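Local coordinates for tumor necrosis factor-inducible gene 6 protein (Homo sapiens, PDB 2PF5) that binds hyaluronan through its Link module and transfers heavy chains from inter-alpha-inhibitor onto hyaluronan during remodelling of extracellular matrix, at residues K54-Y59 against Y78-N83. Residues are numbered along the deposited sequence; the frame is centred on the assembly and turned at random.
Sequences KGRVGY and YGIRLN
V57 meets Y78 and R81 where two neighbouring strands of the Link module's beta-sheet, 56-61 and 74-80, run antiparallel. Three backbone bonds tie the strands: Y78 N to V57 O, V57 N to G79 O and R81 N to G55 O. They differ in geometry. Y78 N lies 2.8 Å from V57 O, the shortest of the three; R81 N to G55 O is longer but straighter, 165° at the hydrogen, and in the middle one the donor stands above the carbonyl plane of G79. R56 and I80 form a non-hydrogen-bonded pair, and the CA-H groups of both residues point at carbonyl oxygens across the strands, R56 CA lying 3.4 Å from G79 O.

Packing is tight around buried V57. Its CG1, anti to the backbone N (chi1 169°), reaches Y78 CD2, while V57 CG2 lies 3.4 Å from R81 CG; W51, A49 and W88 close in as well. R81 bends at chi2 and chi3, and its NH2 returns to Y78 O at 2.8 Å, while NE pairs with E86.

The other face, carrying R56 and I80, is more exposed. I80 CG1 sits over the guanidinium of R56, 3.7 Å above its plane and displaced toward the rim; NH1 forms a salt bridge with D77. K54 touches I80 twice, through its carbonyl O at CG2 and through NZ near CD1.

Beyond V57, the edge of the Y59 ring faces the Y78 ring in an offset edge-to-face pair, planes at 89°. One water lies in both ring planes, bridging Y59 OH and Y78 OH, 2.6 Å from the latter.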
ATOM      1  N   LYS A  54       3.793  -8.085  -4.420  1.00 19.18           N
ATOM      2  CA  LYS A  54       3.216  -9.404  -4.667  1.00 22.19           C
ATOM      3  C   LYS A  54       1.713  -9.374  -4.951  1.00 20.93           C
ATOM      4  O   LYS A  54       1.087 -10.402  -5.080  1.00 21.66           O
ATOM      5  CB  LYS A  54       3.515 -10.361  -3.515  1.00 21.24           C
ATOM      6  CG  LYS A  54       4.944 -10.810  -3.405  1.00 24.43           C
ATOM      7  CD  LYS A  54       5.097 -11.880  -2.351  1.00 25.40           C
ATOM      8  CE  LYS A  54       4.576 -13.235  -2.848  1.00 32.38           C
ATOM      9  NZ  LYS A  54       3.941 -14.129  -1.811  1.00 29.02           N
ATOM     10  N   GLY A  55       1.151  -8.179  -5.032  1.00 21.61           N
ATOM     11  CA  GLY A  55      -0.272  -7.995  -5.191  1.00 20.93           C
ATOM     12  C   GLY A  55      -1.133  -8.171  -3.952  1.00 19.63           C
ATOM     13  O   GLY A  55      -2.322  -8.353  -4.053  1.00 17.42           O
ATOM     14  N   ARG A  56      -0.526  -8.111  -2.777  1.00 17.08           N
ATOM     15  CA  ARG A  56      -1.277  -7.971  -1.543  1.00 17.82           C
ATOM     16  C   ARG A  56      -1.947  -6.606  -1.417  1.00 17.58           C
ATOM     17  O   ARG A  56      -1.436  -5.636  -1.923  1.00 19.30           O
ATOM     18  CB  ARG A  56      -0.367  -8.210  -0.346  1.00 16.15           C
ATOM     19  CG  ARG A  56      -1.101  -8.537   0.931  1.00 18.15           C
ATOM     20  CD  ARG A  56      -0.219  -9.034   2.056  1.00 16.17           C
ATOM     21  NE  ARG A  56       0.432 -10.286   1.737  1.00 17.62           N
ATOM     22  CZ  ARG A  56      -0.182 -11.443   1.729  1.00 18.96           C
ATOM     23  NH1 ARG A  56      -1.450 -11.511   2.063  1.00 15.31           N
ATOM     24  NH2 ARG A  56       0.475 -12.535   1.415  1.00 17.86           N
ATOM     25  N   VAL A  57      -3.075  -6.540  -0.718  1.00 17.36           N
ATOM     26  CA  VAL A  57      -3.697  -5.274  -0.409  1.00 17.19           C
ATOM     27  C   VAL A  57      -3.860  -5.252   1.104  1.00 17.50           C
ATOM     28  O   VAL A  57      -4.214  -6.242   1.705  1.00 17.13           O
ATOM     29  CB  VAL A  57      -5.046  -5.123  -1.116  1.00 18.09           C
ATOM     30  CG1 VAL A  57      -5.835  -3.898  -0.579  1.00 15.92           C
ATOM     31  CG2 VAL A  57      -4.834  -4.983  -2.636  1.00 16.82           C
ATOM     32  N   GLY A  58      -3.609  -4.113   1.730  1.00 19.16           N
ATOM     33  CA  GLY A  58      -3.875  -4.036   3.157  1.00 19.23           C
ATOM     34  C   GLY A  58      -3.636  -2.618   3.630  1.00 19.48           C
ATOM     35  O   GLY A  58      -3.468  -1.701   2.826  1.00 18.67           O
ATOM     36  N   TYR A  59      -3.642  -2.436   4.944  1.00 19.04           N
ATOM     37  CA  TYR A  59      -3.368  -1.078   5.465  1.00 19.24           C
ATOM     38  C   TYR A  59      -2.934  -1.139   6.911  1.00 19.04           C
ATOM     39  O   TYR A  59      -3.382  -2.013   7.641  1.00 19.47           O
ATOM     40  CB  TYR A  59      -4.575  -0.144   5.318  1.00 19.23           C
ATOM     41  CG  TYR A  59      -5.860  -0.571   5.996  1.00 20.60           C
ATOM     42  CD1 TYR A  59      -6.200  -0.083   7.266  1.00 20.12           C
ATOM     43  CD2 TYR A  59      -6.782  -1.396   5.341  1.00 21.24           C
ATOM     44  CE1 TYR A  59      -7.408  -0.435   7.887  1.00 22.48           C
ATOM     45  CE2 TYR A  59      -8.006  -1.758   5.966  1.00 22.46           C
ATOM     46  CZ  TYR A  59      -8.301  -1.272   7.224  1.00 22.53           C
ATOM     47  OH  TYR A  59      -9.484  -1.613   7.832  1.00 22.87           O
ATOM     48  N   TYR A  78      -5.993  -7.710   3.318  1.00 16.69           N
ATOM     49  CA  TYR A  78      -7.051  -8.073   2.359  1.00 17.66           C
ATOM     50  C   TYR A  78      -6.546  -9.181   1.426  1.00 16.97           C
ATOM     51  O   TYR A  78      -7.241  -9.599   0.497  1.00 17.08           O
ATOM     52  CB  TYR A  78      -7.460  -6.848   1.524  1.00 18.75           C
ATOM     53  CG  TYR A  78      -8.368  -5.834   2.207  1.00 20.42           C
ATOM     54  CD1 TYR A  78      -8.700  -5.923   3.564  1.00 21.84           C
ATOM     55  CD2 TYR A  78      -8.874  -4.757   1.476  1.00 22.31           C
ATOM     56  CE1 TYR A  78      -9.547  -4.988   4.159  1.00 22.45           C
ATOM     57  CE2 TYR A  78      -9.688  -3.804   2.068  1.00 22.22           C
ATOM     58  CZ  TYR A  78     -10.023  -3.922   3.398  1.00 22.47           C
ATOM     59  OH  TYR A  78     -10.873  -2.969   3.953  1.00 22.73           O
ATOM     60  N   GLY A  79      -5.333  -9.673   1.689  1.00 17.18           N
ATOM     61  CA  GLY A  79      -4.773 -10.790   0.934  1.00 17.01           C
ATOM     62  C   GLY A  79      -4.176 -10.459  -0.428  1.00 16.06           C
ATOM     63  O   GLY A  79      -4.339  -9.373  -0.942  1.00 16.06           O
ATOM     64  N   ILE A  80      -3.505 -11.438  -1.035  1.00 15.85           N
ATOM     65  CA  ILE A  80      -3.081 -11.255  -2.427  1.00 15.85           C
ATOM     66  C   ILE A  80      -4.331 -11.496  -3.278  1.00 16.08           C
ATOM     67  O   ILE A  80      -4.913 -12.596  -3.226  1.00 15.72           O
ATOM     68  CB  ILE A  80      -1.969 -12.220  -2.803  1.00 16.33           C
ATOM     69  CG1 ILE A  80      -0.681 -11.867  -2.006  1.00 16.10           C
ATOM     70  CG2 ILE A  80      -1.722 -12.191  -4.354  1.00 17.35           C
ATOM     71  CD1 ILE A  80       0.309 -13.011  -2.059  1.00 18.19           C
ATOM     72  N   ARG A  81      -4.715 -10.457  -4.014  1.00 15.88           N
ATOM     73  CA  ARG A  81      -5.988 -10.360  -4.741  1.00 16.49           C
ATOM     74  C   ARG A  81      -5.896 -11.113  -6.054  1.00 16.74           C
ATOM     75  O   ARG A  81      -4.962 -10.920  -6.835  1.00 17.26           O
ATOM     76  CB  ARG A  81      -6.335  -8.896  -5.021  1.00 16.56           C
ATOM     77  CG  ARG A  81      -6.226  -7.939  -3.740  1.00 15.37           C
ATOM     78  CD  ARG A  81      -7.157  -8.374  -2.622  1.00 16.08           C
ATOM     79  NE  ARG A  81      -8.549  -8.423  -3.051  1.00 15.63           N
ATOM     80  CZ  ARG A  81      -9.518  -9.145  -2.485  1.00 14.35           C
ATOM     81  NH1 ARG A  81     -10.726  -9.106  -3.025  1.00 13.84           N
ATOM     82  NH2 ARG A  81      -9.302  -9.938  -1.422  1.00 14.53           N
ATOM     83  N   LEU A  82      -6.879 -11.975  -6.291  1.00 16.84           N
ATOM     84  CA  LEU A  82      -6.956 -12.652  -7.572  1.00 17.41           C
ATOM     85  C   LEU A  82      -7.112 -11.642  -8.723  1.00 17.88           C
ATOM     86  O   LEU A  82      -6.444 -11.738  -9.755  1.00 17.87           O
ATOM     87  CB  LEU A  82      -8.099 -13.669  -7.560  1.00 17.74           C
ATOM     88  CG  LEU A  82      -8.042 -14.404  -8.898  1.00 18.20           C
ATOM     89  CD1 LEU A  82      -7.304 -15.697  -8.797  1.00 17.37           C
ATOM     90  CD2 LEU A  82      -9.423 -14.580  -9.396  1.00 21.56           C
ATOM     91  N   ASN A  83      -8.001 -10.667  -8.540  1.00 18.28           N
ATOM     92  CA  ASN A  83      -8.324  -9.717  -9.588  1.00 18.92           C
ATOM     93  C   ASN A  83      -7.412  -8.503  -9.448  1.00 19.24           C
ATOM     94  O   ASN A  83      -7.626  -7.676  -8.558  1.00 19.52           O
ATOM     95  CB  ASN A  83      -9.791  -9.308  -9.491  1.00 18.24           C
ATOM     96  CG  ASN A  83     -10.209  -8.314 -10.545  1.00 19.35           C
ATOM     97  OD1 ASN A  83      -9.425  -7.889 -11.397  1.00 18.57           O
ATOM     98  ND2 ASN A  83     -11.457  -7.889 -10.457  1.00 22.17           N
TER
HETATM   99  O   HOH W   1     -11.328  -3.269   6.515  1.00 23.93           O